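Local coordinates for exoenzyme S synthesis protein C (Pseudomonas aeruginosa, PDB 3KXY) that interacts with the antiactivator ExsD and inhibits it, leading to ExsA-mediated transcription of type III secretion system genes, at residues Leu53-Val58 and Gln96-Ile101; Gly29-Leu34 and Val41-Leu46; Ser5-Leu10 and Ala104-Glu109. The protein carries 2 engineered substitutions. All blocks are in the same frame, centred on the assembly; numbering follows the deposited sequence.

Interaction 1. Residues Leu53-Val58 and Gln96-Ile101; sequences LLEADV and QLYAQI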
loop_
_atom_site.group_PDB
_atom_site.type_symbol
_atom_site.label_atom_id
_atom_site.label_comp_id
_atom_site.label_asym_id
_atom_site.label_seq_id
_atom_site.Cartn_x
_atom_site.Cartn_y
_atom_site.Cartn_z
ATOM N N LEU J 53 -10.147 2.306 -1.034
ATOM C CA LEU J 53 -9.161 1.490 -1.730
ATOM C C LEU J 53 -9.472 1.422 -3.220
ATOM O O LEU J 53 -10.634 1.480 -3.622
ATOM C CB LEU J 53 -9.115 0.077 -1.145
ATOM C CG LEU J 53 -8.871 -0.051 0.359
ATOM C CD1 LEU J 53 -8.766 -1.516 0.751
ATOM C CD2 LEU J 53 -7.622 0.710 0.773
ATOM N N LEU J 54 -8.428 1.296 -4.031
ATOM C CA LEU J 54 -8.587 1.215 -5.477
ATOM C C LEU J 54 -7.744 0.080 -6.047
ATOM O O LEU J 54 -6.517 0.170 -6.095
ATOM C CB LEU J 54 -8.192 2.539 -6.137
ATOM C CG LEU J 54 -8.841 3.822 -5.610
ATOM C CD1 LEU J 54 -8.274 5.036 -6.323
ATOM C CD2 LEU J 54 -10.348 3.771 -5.764
ATOM N N GLU J 55 -8.407 -0.992 -6.472
ATOM C CA GLU J 55 -7.720 -2.112 -7.103
ATOM C C GLU J 55 -7.747 -1.965 -8.620
ATOM O O GLU J 55 -8.734 -1.501 -9.190
ATOM C CB GLU J 55 -8.357 -3.441 -6.692
ATOM C CG GLU J 55 -8.209 -3.776 -5.216
ATOM C CD GLU J 55 -8.819 -5.118 -4.861
ATOM O OE1 GLU J 55 -9.405 -5.763 -5.757
ATOM O OE2 GLU J 55 -8.713 -5.528 -3.685
ATOM N N ALA J 56 -6.659 -2.365 -9.270
ATOM C CA ALA J 56 -6.561 -2.268 -10.720
ATOM C C ALA J 56 -5.905 -3.508 -11.317
ATOM O O ALA J 56 -4.762 -3.829 -10.995
ATOM C CB ALA J 56 -5.792 -1.019 -11.115
ATOM N N ASP J 57 -6.636 -4.200 -12.184
ATOM C CA ASP J 57 -6.098 -5.368 -12.874
ATOM C C ASP J 57 -5.132 -4.937 -13.972
ATOM O O ASP J 57 -5.499 -4.181 -14.873
ATOM C CB ASP J 57 -7.227 -6.218 -13.466
ATOM C CG ASP J 57 -8.101 -6.854 -12.399
ATOM O OD1 ASP J 57 -7.817 -6.661 -11.198
ATOM O OD2 ASP J 57 -9.074 -7.549 -12.764
ATOM N N VAL J 58 -3.898 -5.421 -13.891
ATOM C CA VAL J 58 -2.862 -5.055 -14.849
ATOM C C VAL J 58 -2.717 -6.095 -15.958
ATOM O O VAL J 58 -3.133 -5.862 -17.093
ATOM C CB VAL J 58 -1.506 -4.849 -14.152
ATOM C CG1 VAL J 58 -0.443 -4.452 -15.164
ATOM C CG2 VAL J 58 -1.630 -3.798 -13.061
ATOM N N GLN J 96 -2.077 -6.769 -9.800
ATOM C CA GLN J 96 -2.872 -5.601 -9.433
ATOM C C GLN J 96 -2.054 -4.467 -8.822
ATOM O O GLN J 96 -1.122 -4.701 -8.052
ATOM C CB GLN J 96 -3.986 -6.006 -8.466
ATOM C CG GLN J 96 -4.969 -7.014 -9.035
ATOM C CD GLN J 96 -5.943 -7.524 -7.993
ATOM O OE1 GLN J 96 -5.694 -7.417 -6.793
ATOM N NE2 GLN J 96 -7.059 -8.083 -8.446
ATOM N N LEU J 97 -2.413 -3.237 -9.175
ATOM C CA LEU J 97 -1.862 -2.057 -8.524
ATOM C C LEU J 97 -2.869 -1.544 -7.505
ATOM O O LEU J 97 -4.072 -1.560 -7.755
ATOM C CB LEU J 97 -1.553 -0.962 -9.548
ATOM C CG LEU J 97 -0.290 -1.132 -10.393
ATOM C CD1 LEU J 97 -0.178 -0.011 -11.413
ATOM C CD2 LEU J 97 0.938 -1.169 -9.501
ATOM N N TYR J 98 -2.379 -1.093 -6.356
ATOM C CA TYR J 98 -3.264 -0.595 -5.311
ATOM C C TYR J 98 -2.986 0.866 -4.975
ATOM O O TYR J 98 -1.834 1.281 -4.845
ATOM C CB TYR J 98 -3.156 -1.457 -4.052
ATOM C CG TYR J 98 -3.291 -2.939 -4.312
ATOM C CD1 TYR J 98 -4.490 -3.481 -4.758
ATOM C CD2 TYR J 98 -2.221 -3.798 -4.105
ATOM C CE1 TYR J 98 -4.615 -4.836 -4.998
ATOM C CE2 TYR J 98 -2.338 -5.154 -4.340
ATOM C CZ TYR J 98 -3.535 -5.668 -4.788
ATOM O OH TYR J 98 -3.648 -7.018 -5.022
ATOM N N ALA J 99 -4.058 1.639 -4.841
ATOM C CA ALA J 99 -3.968 3.032 -4.431
ATOM C C ALA J 99 -5.041 3.307 -3.389
ATOM O O ALA J 99 -6.132 2.744 -3.452
ATOM C CB ALA J 99 -4.145 3.948 -5.626
ATOM N N GLN J 100 -4.732 4.169 -2.427
ATOM C CA GLN J 100 -5.688 4.480 -1.373
ATOM C C GLN J 100 -5.867 5.982 -1.188
ATOM O O GLN J 100 -4.972 6.770 -1.495
ATOM C CB GLN J 100 -5.273 3.825 -0.053
ATOM C CG GLN J 100 -3.942 4.304 0.493
ATOM C CD GLN J 100 -3.572 3.621 1.794
ATOM O OE1 GLN J 100 -4.125 2.577 2.139
ATOM N NE2 GLN J 100 -2.631 4.209 2.524
ATOM N N ILE J 101 -7.037 6.367 -0.689
ATOM C CA ILE J 101 -7.346 7.765 -0.429
ATOM C C ILE J 101 -7.934 7.918 0.967
ATOM O O ILE J 101 -8.982 7.349 1.272
ATOM C CB ILE J 101 -8.357 8.319 -1.449
ATOM C CG1 ILE J 101 -7.864 8.080 -2.877
ATOM C CG2 ILE J 101 -8.603 9.799 -1.203
ATOM C CD1 ILE J 101 -8.836 8.539 -3.939
#
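Gln96 and Asp57 both set CG anti to the carbonyl carbon, beside the backbone N (chi1 -61° for Gln96), and with the glutamine extended beyond CG the two side chains lie side by side, pointing the same way. They are a non-hydrogen-bonded pair on adjacent antiparallel strands in the interior of the sheet of a CesT-type secretion chaperone fold. Gln96 NE2 donates to Asp57 OD1 at 3.2 Å, meeting the carboxylate on its syn side. The bond is bent, 137° at the hydrogen, and the acceptor is tilted out of the amide plane. At the other end of the amide, Gln96 OE1 accepts a hydrogen bond from Tyr98 OH at 2.7 Å, in the carbonyl plane and on a lone pair. Glutamine suits this place because it donates and accepts at once, and the two bonds together fix which way the amide is turned.

Beside it, Glu55 CG lies at the edge of the Tyr98 ring, in its plane, 3.8 Å from Tyr98 CE1. The methylene part of the glutamate thus packs against the rim of the ring, while its carboxylate makes a long, weak ion pair with Arg77 of the second subunit. The Tyr98 ring also meets His80 of that subunit.

Leu54, Ala56, Leu97 and Ala99 point to the other face, where Leu54, Ala56 and Leu97 touch helix 108-128; their apolar side chains suit a helix-covered face. Leu54 pairs with Ala99 and Ala56 with Leu97, each pair joined by two backbone bonds of which one is weak. The straighter ones run from Ala99 N to Leu54 O (3.1 Å) and from Leu97 N to Ala56 O (3.0 Å). At the Asp57 end, Val58 CG2 rests 4.0 Å from Leu97 CG.

Interaction 2. Residues Gly29-Leu34 and Val41-Leu46; sequences GMASLL and VTLLLL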
loop_
_atom_site.group_PDB
_atom_site.type_symbol
_atom_site.label_atom_id
_atom_site.label_comp_id
_atom_site.label_asym_id
_atom_site.label_seq_id
_atom_site.Cartn_x
_atom_site.Cartn_y
_atom_site.Cartn_z
ATOM N N GLY J 29 -19.754 -2.475 0.369
ATOM C CA GLY J 29 -19.101 -1.216 0.061
ATOM C C GLY J 29 -18.126 -1.336 -1.095
ATOM O O GLY J 29 -17.000 -0.843 -1.022
ATOM N N MET J 30 -18.560 -1.994 -2.165
ATOM C CA MET J 30 -17.707 -2.208 -3.327
ATOM C C MET J 30 -18.391 -1.779 -4.622
ATOM O O MET J 30 -19.617 -1.779 -4.720
ATOM C CB MET J 30 -17.286 -3.679 -3.420
ATOM C CG MET J 30 -16.505 -4.181 -2.216
ATOM S SD MET J 30 -16.100 -5.936 -2.320
ATOM C CE MET J 30 -15.095 -5.977 -3.801
ATOM N N ALA J 31 -17.582 -1.411 -5.611
ATOM C CA ALA J 31 -18.085 -1.032 -6.928
ATOM C C ALA J 31 -16.980 -1.214 -7.960
ATOM O O ALA J 31 -15.852 -0.775 -7.748
ATOM C CB ALA J 31 -18.573 0.405 -6.917
ATOM N N SER J 32 -17.303 -1.863 -9.073
ATOM C CA SER J 32 -16.298 -2.156 -10.088
ATOM C C SER J 32 -16.604 -1.501 -11.430
ATOM O O SER J 32 -17.765 -1.310 -11.793
ATOM C CB SER J 32 -16.129 -3.667 -10.261
ATOM O OG SER J 32 -15.615 -4.260 -9.081
ATOM N N LEU J 33 -15.545 -1.161 -12.158
ATOM C CA LEU J 33 -15.659 -0.537 -13.469
ATOM C C LEU J 33 -14.750 -1.247 -14.465
ATOM O O LEU J 33 -13.845 -1.984 -14.073
ATOM C CB LEU J 33 -15.280 0.942 -13.385
ATOM C CG LEU J 33 -16.109 1.813 -12.440
ATOM C CD1 LEU J 33 -15.401 3.130 -12.157
ATOM C CD2 LEU J 33 -17.497 2.052 -13.008
ATOM N N LEU J 34 -14.991 -1.022 -15.751
ATOM C CA LEU J 34 -14.171 -1.623 -16.798
ATOM C C LEU J 34 -13.798 -0.597 -17.865
ATOM O O LEU J 34 -14.659 -0.109 -18.596
ATOM C CB LEU J 34 -14.896 -2.811 -17.433
ATOM C CG LEU J 34 -14.112 -3.572 -18.501
ATOM C CD1 LEU J 34 -12.765 -4.022 -17.954
ATOM C CD2 LEU J 34 -14.915 -4.757 -19.014
ATOM N N VAL J 41 -11.256 -1.995 -12.683
ATOM C CA VAL J 41 -10.952 -1.286 -11.447
ATOM C C VAL J 41 -12.060 -1.503 -10.421
ATOM O O VAL J 41 -13.241 -1.425 -10.748
ATOM C CB VAL J 41 -10.758 0.225 -11.695
ATOM C CG1 VAL J 41 -10.586 0.973 -10.380
ATOM C CG2 VAL J 41 -9.565 0.462 -12.612
ATOM N N THR J 42 -11.673 -1.784 -9.181
ATOM C CA THR J 42 -12.644 -2.025 -8.120
ATOM C C THR J 42 -12.461 -1.046 -6.963
ATOM O O THR J 42 -11.340 -0.805 -6.513
ATOM C CB THR J 42 -12.561 -3.473 -7.594
ATOM O OG1 THR J 42 -12.783 -4.389 -8.674
ATOM C CG2 THR J 42 -13.605 -3.714 -6.513
ATOM N N LEU J 43 -13.569 -0.481 -6.494
ATOM C CA LEU J 43 -13.547 0.461 -5.383
ATOM C C LEU J 43 -13.914 -0.246 -4.084
ATOM O O LEU J 43 -14.888 -0.996 -4.032
ATOM C CB LEU J 43 -14.520 1.614 -5.638
ATOM C CG LEU J 43 -14.522 2.234 -7.039
ATOM C CD1 LEU J 43 -15.578 3.324 -7.135
ATOM C CD2 LEU J 43 -13.151 2.778 -7.402
ATOM N N LEU J 44 -13.132 0.000 -3.039
ATOM C CA LEU J 44 -13.342 -0.643 -1.748
ATOM C C LEU J 44 -13.371 0.380 -0.620
ATOM O O LEU J 44 -12.347 0.982 -0.296
ATOM C CB LEU J 44 -12.231 -1.657 -1.482
ATOM C CG LEU J 44 -12.171 -2.867 -2.413
ATOM C CD1 LEU J 44 -10.746 -3.381 -2.539
ATOM C CD2 LEU J 44 -13.101 -3.957 -1.914
ATOM N N LEU J 45 -14.541 0.576 -0.023
ATOM C CA LEU J 45 -14.667 1.501 1.098
ATOM C C LEU J 45 -14.471 0.792 2.434
ATOM O O LEU J 45 -15.226 -0.117 2.784
ATOM C CB LEU J 45 -16.024 2.204 1.078
ATOM C CG LEU J 45 -16.297 3.117 2.276
ATOM C CD1 LEU J 45 -15.254 4.220 2.361
ATOM C CD2 LEU J 45 -17.696 3.703 2.207
ATOM N N LEU J 46 -13.450 1.213 3.173
ATOM C CA LEU J 46 -13.203 0.683 4.506
ATOM C C LEU J 46 -13.671 1.684 5.555
ATOM O O LEU J 46 -12.909 2.549 5.982
ATOM C CB LEU J 46 -11.716 0.381 4.693
ATOM C CG LEU J 46 -11.074 -0.549 3.664
ATOM C CD1 LEU J 46 -9.632 -0.849 4.043
ATOM C CD2 LEU J 46 -11.874 -1.837 3.534
#
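Gly29 and Leu45 open a row of peptide groups, the flat groups of this contact, joined N-H to C=O: Leu45 N reaches Gly29 O at 3.0 Å, nearly along the C=O axis. Farther along, Leu43 N approaches Ala31 O from 19° outside the carbonyl plane, and Val41 N is tilted more strongly, 34°, from that of Leu33. The sheet formed has its own two faces. On one lie Met30, Ser32, Thr42 and Leu44; on the other Ala31, Leu33, Val41 and Leu43.

This is the beta hairpin of strands 30-35 and 39-46. The positive phi of Gly29, 75°, is one that glycine adopts readily, just before the strand begins. Ser32 and Thr42 form a non-hydrogen-bonded pair whose side chains bond to each other directly: Ser32 OG and Thr42 OG1 are hydrogen-bonded at 2.9 Å. The methyl of the same threonine, CG2, turns to Met30 CE at 3.8 Å. The methionine chain bends at its third torsion, and CE also touches Leu44 CD2.

On the opposite face Ala31 CB packs on Leu43 CD1 at 4.2 Å; on this face Val41 meets helix 108-128 and Leu43 helix 3-18. Strand 30-35 is one of the two edge strands of the sheet within this chain, and Ser32 and Leu34 pair with a strand of another protein. Hydroxyls and flexible methionine thus suit a face that packs against that partner, whereas pure hydrocarbon suits the helix-covered side.

Interaction 3. Residues Ser5-Leu10 and Ala104-Glu109; sequences SKVNRL and AQLTLE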
loop_
_atom_site.group_PDB
_atom_site.type_symbol
_atom_site.label_atom_id
_atom_site.label_comp_id
_atom_site.label_asym_id
_atom_site.label_seq_id
_atom_site.Cartn_x
_atom_site.Cartn_y
_atom_site.Cartn_z
ATOM N N SER J 5 -22.581 7.211 2.633
ATOM C CA SER J 5 -23.401 8.120 1.841
ATOM C C SER J 5 -22.583 9.301 1.326
ATOM O O SER J 5 -22.885 9.868 0.275
ATOM C CB SER J 5 -24.602 8.611 2.652
ATOM O OG SER J 5 -24.189 9.182 3.879
ATOM N N LYS J 6 -21.545 9.665 2.071
ATOM C CA LYS J 6 -20.661 10.749 1.666
ATOM C C LYS J 6 -19.917 10.349 0.395
ATOM O O LYS J 6 -19.726 11.165 -0.507
ATOM C CB LYS J 6 -19.674 11.079 2.788
ATOM C CG LYS J 6 -19.104 12.493 2.746
ATOM C CD LYS J 6 -18.111 12.678 1.607
ATOM C CE LYS J 6 -17.565 14.099 1.578
ATOM N NZ LYS J 6 -16.615 14.310 0.449
ATOM N N VAL J 7 -19.509 9.085 0.329
ATOM C CA VAL J 7 -18.812 8.567 -0.844
ATOM C C VAL J 7 -19.787 8.298 -1.989
ATOM O O VAL J 7 -19.478 8.556 -3.152
ATOM C CB VAL J 7 -18.024 7.281 -0.518
ATOM C CG1 VAL J 7 -17.384 6.711 -1.773
ATOM C CG2 VAL J 7 -16.965 7.566 0.535
ATOM N N ASN J 8 -20.963 7.781 -1.654
ATOM C CA ASN J 8 -22.011 7.571 -2.646
ATOM C C ASN J 8 -22.372 8.873 -3.348
ATOM O O ASN J 8 -22.766 8.874 -4.513
ATOM C CB ASN J 8 -23.256 6.961 -1.997
ATOM C CG ASN J 8 -23.099 5.482 -1.710
ATOM O OD1 ASN J 8 -22.344 4.783 -2.388
ATOM N ND2 ASN J 8 -23.819 4.993 -0.708
ATOM N N ARG J 9 -22.236 9.979 -2.625
ATOM C CA ARG J 9 -22.501 11.304 -3.175
ATOM C C ARG J 9 -21.426 11.668 -4.190
ATOM O O ARG J 9 -21.703 12.294 -5.211
ATOM C CB ARG J 9 -22.534 12.342 -2.050
ATOM C CG ARG J 9 -22.970 13.731 -2.483
ATOM C CD ARG J 9 -24.324 13.689 -3.172
ATOM N NE ARG J 9 -24.979 14.995 -3.189
ATOM C CZ ARG J 9 -24.622 16.000 -3.980
ATOM N NH1 ARG J 9 -23.603 15.859 -4.817
ATOM N NH2 ARG J 9 -25.279 17.150 -3.930
ATOM N N LEU J 10 -20.195 11.264 -3.896
ATOM C CA LEU J 10 -19.064 11.540 -4.769
ATOM C C LEU J 10 -19.128 10.680 -6.028
ATOM O O LEU J 10 -18.795 11.138 -7.120
ATOM C CB LEU J 10 -17.748 11.303 -4.021
ATOM C CG LEU J 10 -16.434 11.622 -4.739
ATOM C CD1 LEU J 10 -15.329 11.882 -3.727
ATOM C CD2 LEU J 10 -16.038 10.504 -5.691
ATOM N N ALA J 104 -9.912 12.034 4.693
ATOM C CA ALA J 104 -9.635 13.442 4.963
ATOM C C ALA J 104 -9.364 14.231 3.684
ATOM O O ALA J 104 -9.624 15.434 3.622
ATOM C CB ALA J 104 -8.464 13.576 5.927
ATOM N N GLN J 105 -8.840 13.551 2.669
ATOM C CA GLN J 105 -8.526 14.195 1.397
ATOM C C GLN J 105 -9.426 13.691 0.273
ATOM O O GLN J 105 -9.212 14.016 -0.896
ATOM C CB GLN J 105 -7.056 13.979 1.025
ATOM C CG GLN J 105 -6.061 14.663 1.954
ATOM C CD GLN J 105 -5.881 13.924 3.266
ATOM O OE1 GLN J 105 -6.135 12.724 3.357
ATOM N NE2 GLN J 105 -5.429 14.640 4.291
ATOM N N LEU J 106 -10.432 12.901 0.631
ATOM C CA LEU J 106 -11.343 12.330 -0.356
ATOM C C LEU J 106 -12.285 13.375 -0.945
ATOM O O LEU J 106 -13.310 13.713 -0.350
ATOM C CB LEU J 106 -12.151 11.182 0.253
ATOM C CG LEU J 106 -13.180 10.533 -0.674
ATOM C CD1 LEU J 106 -12.505 9.993 -1.924
ATOM C CD2 LEU J 106 -13.941 9.432 0.046
ATOM N N THR J 107 -11.929 13.885 -2.117
ATOM C CA THR J 107 -12.787 14.808 -2.844
ATOM C C THR J 107 -12.977 14.284 -4.260
ATOM O O THR J 107 -12.332 13.313 -4.656
ATOM C CB THR J 107 -12.181 16.224 -2.903
ATOM O OG1 THR J 107 -10.956 16.196 -3.646
ATOM C CG2 THR J 107 -11.906 16.746 -1.501
ATOM N N LEU J 108 -13.866 14.915 -5.018
ATOM C CA LEU J 108 -14.075 14.521 -6.405
ATOM C C LEU J 108 -12.791 14.699 -7.206
ATOM O O LEU J 108 -12.348 13.782 -7.897
ATOM C CB LEU J 108 -15.207 15.334 -7.038
ATOM C CG LEU J 108 -15.448 15.095 -8.530
ATOM C CD1 LEU J 108 -15.741 13.626 -8.807
ATOM C CD2 LEU J 108 -16.579 15.974 -9.033
ATOM N N GLU J 109 -12.196 15.883 -7.099
ATOM C CA GLU J 109 -10.970 16.202 -7.822
ATOM C C GLU J 109 -9.863 15.198 -7.524
ATOM O O GLU J 109 -9.162 14.743 -8.428
ATOM C CB GLU J 109 -10.500 17.614 -7.469
ATOM C CG GLU J 109 -9.175 18.008 -8.099
ATOM C CD GLU J 109 -8.752 19.414 -7.723
ATOM O OE1 GLU J 109 -9.531 20.102 -7.031
ATOM O OE2 GLU J 109 -7.643 19.829 -8.118
#
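Leu10 and Leu106 point at each other across the join between the N-terminal helix 3-18 and the turn that leads into the long C-terminal helix 108-128 of this CesT-type chaperone fold. Leu10 CG stands anti to the backbone N (chi1 -176°), on the side of the turn. From there CD1 packs on Leu106 CD1 at 3.8 Å and on the backbone of Thr107, with Thr107 C 3.4 Å away. The other methyl, Leu10 CD2, is more loosely set against Leu108 CD1 at 4.4 Å.

Val7, one helical turn earlier on the same side, meets the second branch of Leu106. Its CG2 lies 3.6 Å from Leu106 CD2, and the two side chains cross at about a right angle. Leu106 is therefore forked between two helix residues, one methyl to each, a place that suits leucine with its two equal branches.

At the outer margin the Lys6 chain, bent at its second torsion and extended beyond, has NZ 3.5 Å from Leu106 O, a weak hydrogen bond. A long, flexible lysine suits such a solvent-exposed position, since its ammonium can reach a backbone carbonyl.

Farther out, Val7 also packs on Leu25, and Asn8 OD1 accepts a hydrogen bond from Leu25 N, which ties that loop to the helix. Leu108 touches Glu13, Phe14 and Arg17 of helix 3-18, extending the contact by further turns. Ile101, near the end of the preceding strand, packs against Leu106. Thr107 is the N-cap of the C-terminal helix, its OG1 accepting a hydrogen bond from Cys110 N.

In the fold
Interactions 1 and 2 belong to one antiparallel sheet, their centres about 9 Å apart, and are joined where strands 39-46 and 51-60 pair: Leu53 N to Leu44 O and Glu55 N to Thr42 O are probable hydrogen bonds. Along the chain the hairpin closes first and interaction 1 follows. Interaction 3 spans both, bringing helix 3-18 to the start of helix 108-128. Its centre lies about 17 Å from that of interaction 1 and 14 Å from that of interaction 2; it touches interaction 1 through Ile101 with Leu106 and interaction 2 through Leu45 with Val7. The sheet thus serves two interfaces, the second subunit near interaction 1 and another protein's strand at interaction 2.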